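PDB 3ZBQ: Phikz039 from Pseudomonas phage phikz, which belongs to the tubulin and FtsZ-like protein family, as a phage-encoded member, and is modelled here with guanosine-5'-diphosphate. Local coordinates for residues A[7-12]-A[188-193]; A[97-102]-A[184-189]; A[162-167]-A[286-291]; A[206-211]-A[222-227]. All coordinates share one frame; numbering follows the deposited sequence.

Contact 1: A[7-12]-A[188-193]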
# COMPACT_ATOMS: atom_id res chain seq x y z
N THR A 7 14.64 0.86 8.97
CA THR A 7 13.41 0.69 8.22
C THR A 7 12.43 -0.15 9.03
O THR A 7 12.75 -1.28 9.40
CB THR A 7 13.66 -0.03 6.88
OG1 THR A 7 14.61 0.72 6.09
CG2 THR A 7 12.37 -0.19 6.10
N ARG A 8 11.25 0.41 9.32
CA ARG A 8 10.16 -0.36 9.92
C ARG A 8 9.19 -0.74 8.81
O ARG A 8 8.76 0.11 8.02
CB ARG A 8 9.42 0.46 10.99
CG ARG A 8 8.30 -0.31 11.74
CD ARG A 8 8.86 -1.25 12.81
NE ARG A 8 9.49 -0.51 13.91
CZ ARG A 8 10.30 -1.06 14.81
NH1 ARG A 8 10.57 -2.35 14.76
NH2 ARG A 8 10.83 -0.31 15.77
N ILE A 9 8.83 -2.02 8.75
CA ILE A 9 7.83 -2.43 7.78
C ILE A 9 6.57 -2.84 8.52
O ILE A 9 6.63 -3.64 9.46
CB ILE A 9 8.33 -3.59 6.91
CG1 ILE A 9 9.71 -3.25 6.32
CG2 ILE A 9 7.31 -3.89 5.83
CD1 ILE A 9 10.27 -4.32 5.36
N TYR A 10 5.44 -2.26 8.13
CA TYR A 10 4.14 -2.56 8.73
C TYR A 10 3.31 -3.38 7.75
O TYR A 10 2.88 -2.86 6.71
CB TYR A 10 3.38 -1.26 9.05
CG TYR A 10 4.08 -0.31 10.01
CD1 TYR A 10 5.04 0.59 9.56
CD2 TYR A 10 3.74 -0.29 11.36
CE1 TYR A 10 5.66 1.47 10.44
CE2 TYR A 10 4.36 0.58 12.24
CZ TYR A 10 5.32 1.46 11.77
OH TYR A 10 5.93 2.32 12.65
N PHE A 11 3.08 -4.65 8.10
CA PHE A 11 2.28 -5.54 7.27
C PHE A 11 0.85 -5.55 7.83
O PHE A 11 0.64 -5.94 8.97
CB PHE A 11 2.85 -6.97 7.30
CG PHE A 11 4.17 -7.12 6.58
CD1 PHE A 11 4.23 -6.99 5.19
CD2 PHE A 11 5.34 -7.39 7.28
CE1 PHE A 11 5.44 -7.13 4.52
CE2 PHE A 11 6.55 -7.52 6.62
CZ PHE A 11 6.61 -7.40 5.24
N CYS A 12 -0.11 -5.09 7.02
CA CYS A 12 -1.47 -4.86 7.51
C CYS A 12 -2.51 -5.67 6.75
O CYS A 12 -2.51 -5.70 5.51
CB CYS A 12 -1.83 -3.37 7.42
SG CYS A 12 -0.61 -2.25 8.13
N ALA A 188 14.27 -4.43 -2.75
CA ALA A 188 14.99 -3.28 -3.31
C ALA A 188 14.91 -2.10 -2.35
O ALA A 188 15.90 -1.40 -2.12
CB ALA A 188 14.42 -2.91 -4.66
N LEU A 189 13.73 -1.87 -1.79
CA LEU A 189 13.51 -0.77 -0.87
C LEU A 189 14.37 -0.91 0.39
O LEU A 189 15.00 0.07 0.84
CB LEU A 189 12.02 -0.66 -0.51
CG LEU A 189 11.13 -0.06 -1.61
CD1 LEU A 189 9.67 -0.07 -1.16
CD2 LEU A 189 11.58 1.36 -1.98
N VAL A 190 14.40 -2.11 0.96
CA VAL A 190 15.23 -2.36 2.14
C VAL A 190 16.70 -2.01 1.86
O VAL A 190 17.37 -1.38 2.68
CB VAL A 190 15.09 -3.81 2.63
CG1 VAL A 190 16.17 -4.13 3.64
CG2 VAL A 190 13.70 -4.01 3.25
N ILE A 191 17.21 -2.42 0.69
CA ILE A 191 18.57 -2.04 0.28
C ILE A 191 18.72 -0.52 0.16
O ILE A 191 19.69 0.07 0.69
CB ILE A 191 18.96 -2.71 -1.07
CG1 ILE A 191 19.06 -4.23 -0.93
CG2 ILE A 191 20.28 -2.14 -1.62
CD1 ILE A 191 19.22 -4.96 -2.25
N LEU A 192 17.79 0.12 -0.54
CA LEU A 192 17.84 1.58 -0.71
C LEU A 192 17.96 2.30 0.62
O LEU A 192 18.73 3.26 0.76
CB LEU A 192 16.60 2.10 -1.45
CG LEU A 192 16.56 3.63 -1.64
CD1 LEU A 192 17.75 4.10 -2.49
CD2 LEU A 192 15.23 4.09 -2.26
N PHE A 193 17.24 1.81 1.62
CA PHE A 193 17.13 2.48 2.92
C PHE A 193 18.14 1.99 3.96
O PHE A 193 18.09 2.42 5.12
CB PHE A 193 15.72 2.25 3.49
CG PHE A 193 14.60 2.84 2.66
CD1 PHE A 193 14.80 3.97 1.87
CD2 PHE A 193 13.32 2.27 2.70
CE1 PHE A 193 13.75 4.51 1.12
CE2 PHE A 193 12.27 2.82 1.96
CZ PHE A 193 12.48 3.94 1.18
O HOH W 1 16.79 -0.91 5.34
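Thr-7 holds OG1 anti to its own carbonyl carbon (chi1 -59°), a setting that sends the hydroxyl across to Phe-193, whose CB it meets at 3.2 Å. The phenyl group of Phe-193 stands in the matching rotamer (chi1 -63°), and the hydroxyl comes to the edge of the ring, close to its plane, with 3.9 Å from Thr-7 OG1 to Phe-193 CD2. The two side chains cross at roughly a right angle. Two residues along the strand and about one helical turn back from Phe-193, CD1 of Ile-9 lies 4.0 Å from CG2 of Val-190, again nearly perpendicular; this is a methyl-to-methyl touch and carries no polar component.

The polar end of Thr-7 is well served. A water, 2.8 Å from Thr-7 OG1, donates to Val-190 O, 2.8 Å from the water oxygen, so strand and helix are joined through solvent. The same hydroxyl is hydrogen-bonded to OG1 of Thr-97 on the adjacent strand. The backbone N of Phe-193 bonds to Leu-189 O at 2.9 Å, which fixes the backbone from which the ring springs.

Strand 7-12 is the first strand in the chain, in the Rossmann-like nucleotide-binding half of a tubulin fold, and it lies between strands 30-34 and 97-103. Phe-23 of helix 13-23 packs against both Ile-9 and Val-190, while Phe-278 of strand 275-281 lies against Leu-189 and Leu-192 of the segment 188-193.

Contact 2: A[97-102]-A[184-189]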
# COMPACT_ATOMS: atom_id res chain seq x y z
N THR A 97 13.02 5.13 7.90
CA THR A 97 12.14 4.96 6.75
C THR A 97 11.06 3.97 7.14
O THR A 97 11.25 3.18 8.07
CB THR A 97 12.90 4.43 5.52
OG1 THR A 97 13.62 3.24 5.88
CG2 THR A 97 13.88 5.49 5.00
N ASN A 98 9.93 4.01 6.45
CA ASN A 98 8.80 3.17 6.83
C ASN A 98 8.09 2.64 5.60
O ASN A 98 7.82 3.40 4.66
CB ASN A 98 7.82 3.95 7.70
CG ASN A 98 8.46 4.46 8.97
OD1 ASN A 98 8.50 3.74 9.97
ND2 ASN A 98 9.06 5.67 8.91
N ILE A 99 7.79 1.35 5.61
CA ILE A 99 7.12 0.73 4.49
C ILE A 99 5.85 0.10 5.03
O ILE A 99 5.90 -0.63 6.01
CB ILE A 99 8.00 -0.34 3.80
CG1 ILE A 99 9.36 0.26 3.42
CG2 ILE A 99 7.30 -0.90 2.57
CD1 ILE A 99 10.30 -0.71 2.73
N VAL A 100 4.72 0.43 4.43
CA VAL A 100 3.43 -0.10 4.86
C VAL A 100 2.80 -0.90 3.71
O VAL A 100 2.67 -0.40 2.59
CB VAL A 100 2.48 1.06 5.28
CG1 VAL A 100 1.21 0.51 5.95
CG2 VAL A 100 3.18 2.01 6.22
N VAL A 101 2.37 -2.14 4.01
CA VAL A 101 1.97 -3.09 2.97
C VAL A 101 0.56 -3.59 3.21
O VAL A 101 0.25 -4.06 4.31
CB VAL A 101 2.91 -4.32 2.95
CG1 VAL A 101 2.62 -5.22 1.77
CG2 VAL A 101 4.38 -3.85 2.91
N TYR A 102 -0.30 -3.50 2.18
CA TYR A 102 -1.73 -3.85 2.33
C TYR A 102 -2.46 -3.88 0.99
O TYR A 102 -2.03 -3.27 0.01
CB TYR A 102 -2.43 -2.85 3.26
CG TYR A 102 -2.19 -1.40 2.86
CD1 TYR A 102 -1.03 -0.74 3.26
CD2 TYR A 102 -3.13 -0.69 2.10
CE1 TYR A 102 -0.80 0.58 2.90
CE2 TYR A 102 -2.90 0.64 1.75
CZ TYR A 102 -1.74 1.26 2.15
OH TYR A 102 -1.48 2.58 1.81
N GLU A 184 10.24 -8.48 -4.71
CA GLU A 184 11.34 -7.81 -5.40
C GLU A 184 11.40 -6.34 -5.00
O GLU A 184 12.49 -5.79 -4.80
CB GLU A 184 11.19 -7.95 -6.92
CG GLU A 184 11.39 -9.36 -7.43
CD GLU A 184 12.47 -9.44 -8.48
OE1 GLU A 184 12.52 -8.54 -9.35
OE2 GLU A 184 13.27 -10.41 -8.43
N VAL A 185 10.24 -5.70 -4.89
CA VAL A 185 10.19 -4.29 -4.51
C VAL A 185 10.62 -4.09 -3.05
O VAL A 185 11.42 -3.20 -2.77
CB VAL A 185 8.78 -3.70 -4.75
CG1 VAL A 185 8.62 -2.36 -4.03
CG2 VAL A 185 8.51 -3.55 -6.25
N LEU A 186 10.10 -4.91 -2.15
CA LEU A 186 10.45 -4.81 -0.73
C LEU A 186 11.95 -5.02 -0.53
O LEU A 186 12.62 -4.27 0.21
CB LEU A 186 9.63 -5.82 0.10
CG LEU A 186 8.14 -5.51 0.20
CD1 LEU A 186 7.41 -6.65 0.90
CD2 LEU A 186 7.93 -4.19 0.92
N ASN A 187 12.50 -6.02 -1.21
CA ASN A 187 13.94 -6.23 -1.16
C ASN A 187 14.71 -5.01 -1.64
O ASN A 187 15.70 -4.61 -1.03
CB ASN A 187 14.34 -7.45 -1.98
CG ASN A 187 15.82 -7.73 -1.90
OD1 ASN A 187 16.52 -7.76 -2.91
ND2 ASN A 187 16.31 -7.92 -0.67
N ALA A 188 14.27 -4.43 -2.75
CA ALA A 188 14.99 -3.28 -3.31
C ALA A 188 14.91 -2.10 -2.35
O ALA A 188 15.90 -1.40 -2.12
CB ALA A 188 14.42 -2.91 -4.66
N LEU A 189 13.73 -1.87 -1.79
CA LEU A 189 13.51 -0.77 -0.87
C LEU A 189 14.37 -0.91 0.39
O LEU A 189 15.00 0.07 0.84
CB LEU A 189 12.02 -0.66 -0.51
CG LEU A 189 11.13 -0.06 -1.61
CD1 LEU A 189 9.67 -0.07 -1.16
CD2 LEU A 189 11.58 1.36 -1.98
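Ile-99 is the side chain that engages helix 175-192 with both of its branches. Its CG2 methyl lies 3.7 Å from CD2 of Leu-186, and its CD1, at the end of the other arm, lies 3.7 Å from CB of Leu-189 and 4.0 Å from CD1 of that leucine. Val-101 adds a lighter touch, with CG2 at 4.1 Å from the same Leu-186 CD2, so this one leucine methyl meets two strand residues that are next but one to each other. The fully extended ethyl arm of Ile-99 (chi2 -180°) gives it the length to get to Leu-189, one helical turn on from Leu-186. All three pairs approach at a slant; two are methyl on methyl, while Ile-99 CD1 rests chiefly on the CB methylene of Leu-189. The four side chains are buried.

The backbone arrangement behind them is that of a Rossmann-like alpha/beta layer: the helix lies on the face of the parallel sheet and runs almost exactly against the strand, at 171° between the two directions, and the axes of the two short segments come within 10.8 Å at their closest. In tubulins and FtsZ the helix in this place is the long central one that connects the nucleotide-binding and C-terminal domains. Val-101, at the far end of the contact, has its side chain about 9 Å from the bound GDP.

Further out, Val-130 of strand 127-133 packs on both Ile-99 and Leu-186. Val-100 points to the other side of the sheet, as alternation requires, and Asn-98 is tied down by Gly-95 N and Val-126 O.

Contact 3: A[162-167]-A[286-291]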
# COMPACT_ATOMS: atom_id res chain seq x y z
N MET A 162 1.35 11.19 -0.40
CA MET A 162 1.39 9.78 -0.06
C MET A 162 1.96 9.01 -1.24
O MET A 162 1.45 9.08 -2.35
CB MET A 162 -0.02 9.28 0.28
CG MET A 162 -0.01 7.87 0.73
SD MET A 162 -1.57 7.38 1.45
CE MET A 162 -1.16 5.66 1.72
N ILE A 163 3.05 8.29 -0.98
CA ILE A 163 3.76 7.57 -2.03
C ILE A 163 3.25 6.13 -2.08
O ILE A 163 3.34 5.40 -1.09
CB ILE A 163 5.28 7.54 -1.75
CG1 ILE A 163 5.85 8.95 -1.69
CG2 ILE A 163 6.01 6.69 -2.80
CD1 ILE A 163 7.22 9.01 -1.04
N ILE A 164 2.73 5.72 -3.23
CA ILE A 164 2.26 4.36 -3.38
C ILE A 164 3.01 3.62 -4.50
O ILE A 164 3.23 4.16 -5.60
CB ILE A 164 0.73 4.29 -3.60
CG1 ILE A 164 0.35 4.84 -4.98
CG2 ILE A 164 -0.01 5.05 -2.51
CD1 ILE A 164 -1.10 4.52 -5.39
N ASN A 165 3.44 2.41 -4.18
CA ASN A 165 3.99 1.48 -5.15
C ASN A 165 2.86 0.51 -5.48
O ASN A 165 2.46 -0.29 -4.63
CB ASN A 165 5.22 0.78 -4.57
CG ASN A 165 5.77 -0.29 -5.48
OD1 ASN A 165 5.59 -1.48 -5.22
ND2 ASN A 165 6.45 0.12 -6.55
N TYR A 166 2.34 0.60 -6.70
CA TYR A 166 1.05 -0.02 -7.04
C TYR A 166 1.17 -1.33 -7.82
O TYR A 166 1.91 -1.44 -8.80
CB TYR A 166 0.18 0.97 -7.82
CG TYR A 166 -1.14 0.35 -8.25
CD1 TYR A 166 -2.18 0.19 -7.34
CD2 TYR A 166 -1.35 -0.06 -9.57
CE1 TYR A 166 -3.39 -0.38 -7.73
CE2 TYR A 166 -2.56 -0.63 -9.96
CZ TYR A 166 -3.57 -0.78 -9.04
OH TYR A 166 -4.77 -1.35 -9.43
N HIS A 167 0.38 -2.32 -7.40
CA HIS A 167 0.34 -3.61 -8.07
C HIS A 167 -1.11 -3.97 -8.26
O HIS A 167 -1.89 -3.83 -7.34
CB HIS A 167 1.03 -4.67 -7.22
CG HIS A 167 2.47 -4.36 -6.95
ND1 HIS A 167 3.50 -4.96 -7.63
CD2 HIS A 167 3.04 -3.48 -6.10
CE1 HIS A 167 4.65 -4.46 -7.22
NE2 HIS A 167 4.40 -3.56 -6.29
N GLU A 286 -3.24 8.60 -12.47
CA GLU A 286 -4.39 8.72 -13.37
C GLU A 286 -4.74 7.40 -14.05
O GLU A 286 -5.93 7.10 -14.29
CB GLU A 286 -4.15 9.82 -14.42
CG GLU A 286 -5.10 9.82 -15.62
CD GLU A 286 -6.56 10.04 -15.23
OE1 GLU A 286 -6.83 10.59 -14.14
OE2 GLU A 286 -7.44 9.65 -16.03
N ASP A 287 -3.73 6.60 -14.37
CA ASP A 287 -3.98 5.30 -15.00
C ASP A 287 -4.76 4.35 -14.09
O ASP A 287 -5.63 3.58 -14.55
CB ASP A 287 -2.68 4.64 -15.45
CG ASP A 287 -1.97 5.43 -16.52
OD1 ASP A 287 -2.64 6.22 -17.24
OD2 ASP A 287 -0.74 5.27 -16.64
N ILE A 288 -4.45 4.39 -12.80
CA ILE A 288 -5.19 3.62 -11.80
C ILE A 288 -6.63 4.11 -11.72
O ILE A 288 -7.58 3.32 -11.72
CB ILE A 288 -4.55 3.72 -10.40
CG1 ILE A 288 -3.05 3.39 -10.45
CG2 ILE A 288 -5.27 2.79 -9.42
CD1 ILE A 288 -2.35 3.54 -9.09
N ARG A 289 -6.80 5.43 -11.64
CA ARG A 289 -8.13 6.03 -11.52
C ARG A 289 -9.00 5.65 -12.72
O ARG A 289 -10.15 5.21 -12.57
CB ARG A 289 -8.01 7.56 -11.42
CG ARG A 289 -9.31 8.26 -11.03
CD ARG A 289 -9.34 9.72 -11.51
NE ARG A 289 -9.32 9.81 -12.97
CZ ARG A 289 -10.39 9.62 -13.74
NH1 ARG A 289 -11.57 9.34 -13.19
NH2 ARG A 289 -10.29 9.71 -15.05
N LYS A 290 -8.42 5.78 -13.90
CA LYS A 290 -9.10 5.45 -15.15
C LYS A 290 -9.49 3.96 -15.21
O LYS A 290 -10.59 3.60 -15.63
CB LYS A 290 -8.21 5.84 -16.34
CG LYS A 290 -8.82 5.58 -17.72
CD LYS A 290 -10.13 6.35 -17.89
CE LYS A 290 -10.72 6.11 -19.28
NZ LYS A 290 -12.09 6.68 -19.39
N ARG A 291 -8.58 3.10 -14.76
CA ARG A 291 -8.82 1.66 -14.77
C ARG A 291 -9.98 1.27 -13.85
O ARG A 291 -10.82 0.43 -14.21
CB ARG A 291 -7.55 0.92 -14.34
CG ARG A 291 -7.71 -0.58 -14.10
CD ARG A 291 -8.09 -1.33 -15.36
NE ARG A 291 -8.07 -2.78 -15.15
CZ ARG A 291 -8.61 -3.67 -15.98
NH1 ARG A 291 -9.21 -3.27 -17.09
NH2 ARG A 291 -8.55 -4.96 -15.70
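Ile-288 lies against the ring of Tyr-166, and every branch beyond its CB finds something to touch. CG2 rests near the hydroxyl end of the ring, 4.0 Å from Tyr-166 CZ. The other branch, CG1, passes CD2 of Tyr-166 at 3.9 Å. Beyond it, CD1 settles over one face, 3.5 Å from CG and 3.8 Å from the ring centroid, only 22° off the normal: a CH-pi contact, placed toward the CB side of the ring. The same CD1 also meets CD1 of Ile-164 at 4.0 Å, the two isoleucines reaching for each other tip to tip.

Tyr-166 and Ile-288 slide past one another in opposite directions. With CG anti to the backbone N (chi1 177°), the ring extends alongside the helix, and its OH is hydrogen-bonded to Glu-168 OE1, which limits how far the ring can swing. On the helix's other side, Arg-289 grips Glu-286 side-on in a salt bridge, NE to OE1 and NH2 to OE2.

The join is between strand 163-168, in the parallel part of the mixed sheet, and the long helix 284-304, which lies against the sheet of the tubulin-like fold and leads to the C-terminal tail. Its chemistry is dispersion and CH-pi attraction, with the polar groups kept to the margins, so it depends on shape: one isoleucine methyl set in the corner formed by an aromatic face and another methyl.

Contact 4: A[206-211]-A[222-227]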
# COMPACT_ATOMS: atom_id res chain seq x y z
N THR A 206 15.16 11.35 2.88
CA THR A 206 14.03 12.16 3.37
C THR A 206 13.52 13.16 2.32
O THR A 206 12.32 13.23 2.06
CB THR A 206 14.38 12.88 4.68
OG1 THR A 206 14.65 11.91 5.70
CG2 THR A 206 13.24 13.78 5.11
N ASN A 207 14.42 13.91 1.70
CA ASN A 207 13.99 14.92 0.73
C ASN A 207 13.66 14.37 -0.65
O ASN A 207 13.05 15.06 -1.46
CB ASN A 207 15.02 16.07 0.68
CG ASN A 207 15.04 16.85 1.97
OD1 ASN A 207 14.12 16.74 2.78
ND2 ASN A 207 16.10 17.65 2.18
N TRP A 208 14.05 13.13 -0.90
CA TRP A 208 13.61 12.41 -2.09
C TRP A 208 12.11 12.10 -1.91
O TRP A 208 11.30 12.35 -2.81
CB TRP A 208 14.44 11.12 -2.27
CG TRP A 208 13.76 10.06 -3.13
CD1 TRP A 208 13.63 10.07 -4.49
CD2 TRP A 208 13.11 8.87 -2.66
NE1 TRP A 208 12.93 8.94 -4.90
CE2 TRP A 208 12.61 8.19 -3.80
CE3 TRP A 208 12.92 8.30 -1.40
CZ2 TRP A 208 11.91 6.98 -3.69
CZ3 TRP A 208 12.21 7.09 -1.30
CH2 TRP A 208 11.73 6.45 -2.44
N ALA A 209 11.75 11.63 -0.73
CA ALA A 209 10.37 11.28 -0.44
C ALA A 209 9.52 12.53 -0.19
O ALA A 209 8.36 12.59 -0.60
CB ALA A 209 10.32 10.35 0.77
N HIS A 210 10.10 13.52 0.48
CA HIS A 210 9.39 14.76 0.81
C HIS A 210 9.76 15.89 -0.14
O HIS A 210 10.12 17.00 0.28
CB HIS A 210 9.68 15.16 2.27
CG HIS A 210 9.16 14.19 3.28
ND1 HIS A 210 9.55 14.20 4.60
CD2 HIS A 210 8.29 13.16 3.15
CE1 HIS A 210 8.93 13.23 5.25
NE2 HIS A 210 8.16 12.58 4.39
N PHE A 211 9.68 15.61 -1.44
CA PHE A 211 10.07 16.55 -2.49
C PHE A 211 9.20 17.81 -2.50
O PHE A 211 9.56 18.82 -3.11
CB PHE A 211 9.95 15.85 -3.84
CG PHE A 211 8.61 15.21 -4.04
CD1 PHE A 211 7.54 15.95 -4.53
CD2 PHE A 211 8.39 13.89 -3.67
CE1 PHE A 211 6.27 15.37 -4.68
CE2 PHE A 211 7.14 13.31 -3.81
CZ PHE A 211 6.09 14.06 -4.33
N VAL A 222 1.28 10.26 -5.09
CA VAL A 222 2.25 10.06 -6.14
C VAL A 222 2.59 8.58 -6.24
O VAL A 222 2.35 7.81 -5.30
CB VAL A 222 3.51 10.91 -5.90
CG1 VAL A 222 3.16 12.38 -6.07
CG2 VAL A 222 4.07 10.64 -4.50
N GLN A 223 3.12 8.17 -7.39
CA GLN A 223 3.40 6.76 -7.60
C GLN A 223 4.90 6.46 -7.64
O GLN A 223 5.68 7.18 -8.27
CB GLN A 223 2.71 6.28 -8.88
CG GLN A 223 2.82 4.79 -9.12
CD GLN A 223 1.78 4.29 -10.08
OE1 GLN A 223 0.84 5.01 -10.42
NE2 GLN A 223 1.93 3.06 -10.53
N LEU A 224 5.30 5.40 -6.94
CA LEU A 224 6.70 4.98 -6.90
C LEU A 224 6.92 3.81 -7.84
O LEU A 224 6.25 2.77 -7.74
CB LEU A 224 7.11 4.57 -5.49
CG LEU A 224 8.44 3.83 -5.40
CD1 LEU A 224 9.58 4.80 -5.74
CD2 LEU A 224 8.61 3.27 -4.01
N HIS A 225 7.87 3.99 -8.75
CA HIS A 225 8.24 2.94 -9.69
C HIS A 225 9.65 2.44 -9.38
O HIS A 225 10.62 3.20 -9.46
CB HIS A 225 8.20 3.48 -11.13
CG HIS A 225 6.91 4.16 -11.48
ND1 HIS A 225 5.87 3.51 -12.12
CD2 HIS A 225 6.50 5.44 -11.30
CE1 HIS A 225 4.87 4.35 -12.30
NE2 HIS A 225 5.23 5.53 -11.82
N VAL A 226 9.76 1.16 -9.04
CA VAL A 226 11.06 0.55 -8.80
C VAL A 226 11.58 -0.02 -10.11
O VAL A 226 10.99 -0.94 -10.67
CB VAL A 226 11.01 -0.53 -7.71
CG1 VAL A 226 12.39 -1.15 -7.51
CG2 VAL A 226 10.50 0.05 -6.40
N CYS A 227 12.68 0.54 -10.60
CA CYS A 227 13.21 0.20 -11.93
C CYS A 227 14.57 -0.46 -11.80
O CYS A 227 15.43 0.03 -11.08
CB CYS A 227 13.33 1.46 -12.80
SG CYS A 227 11.80 2.44 -12.90
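Trp-208 and Phe-211 both bring ring edges into this contact. The indole of Trp-208 offers CZ2, and CD1 of Leu-224 comes to it at 3.8 Å, near the plane of the rings; the two side chains cross at about a right angle. At the edge of the Phe-211 phenyl ring, in its plane, are CG2 of Val-222 and, elsewhere on the rim, the backbone oxygen of Trp-208, which lies 3.4 Å from Phe-211 CD2. The second methyl of Val-222, CG1, comes in obliquely instead, 3.8 Å from CZ of the phenyl ring, and CG2 is 4.0 Å from that same CZ. The side chains of Phe-211 and Val-222 come from opposite directions.

What lets Phe-211 do this is its first torsion (chi1 52°), which tucks CG between its own N and carbonyl carbon. The helix has ended by then: His-210 is the first residue to leave helical geometry, though its N still bonds to Thr-206 O at 2.7 Å.

The end of helix 202-209 and the turn after it thus pack on strand 222-227, the last of the parallel run, whose other neighbour 275-281 is antiparallel to it, within the family's C-terminal region. Ile-280 touches Trp-208, Phe-211 and Val-222 alike, and Ile-240 packs on Phe-211 and Val-222.

Across the two segments the attraction is purely apolar. The N-H of the buried indole is satisfied outside them by Phe-278 O, a bond consistent with fixing the ring's rotation; Trp-208 O is separately bonded to Ser-241 OG.

In the fold
From the N terminus, strand 7-12 opens contact 1, which closes 176 residues later at the end of helix 175-192. Contact 2 starts inside that loop, on the neighbouring strand 97-103, and ends on the same helix, sharing Ala-188 and Leu-189 with contact 1. Contact 3 leaves from strand 163-168, before that helix, and closes only at helix 284-304, so it crosses both. Contact 4 opens after contacts 1 and 2 have closed, and lies wholly within contact 3's span. Together they lay the central helix, the end of helix 202-209 and the C-terminal helix on one sheet, and contacts 3 and 4 meet through the paired strands 163-168 and 222-227.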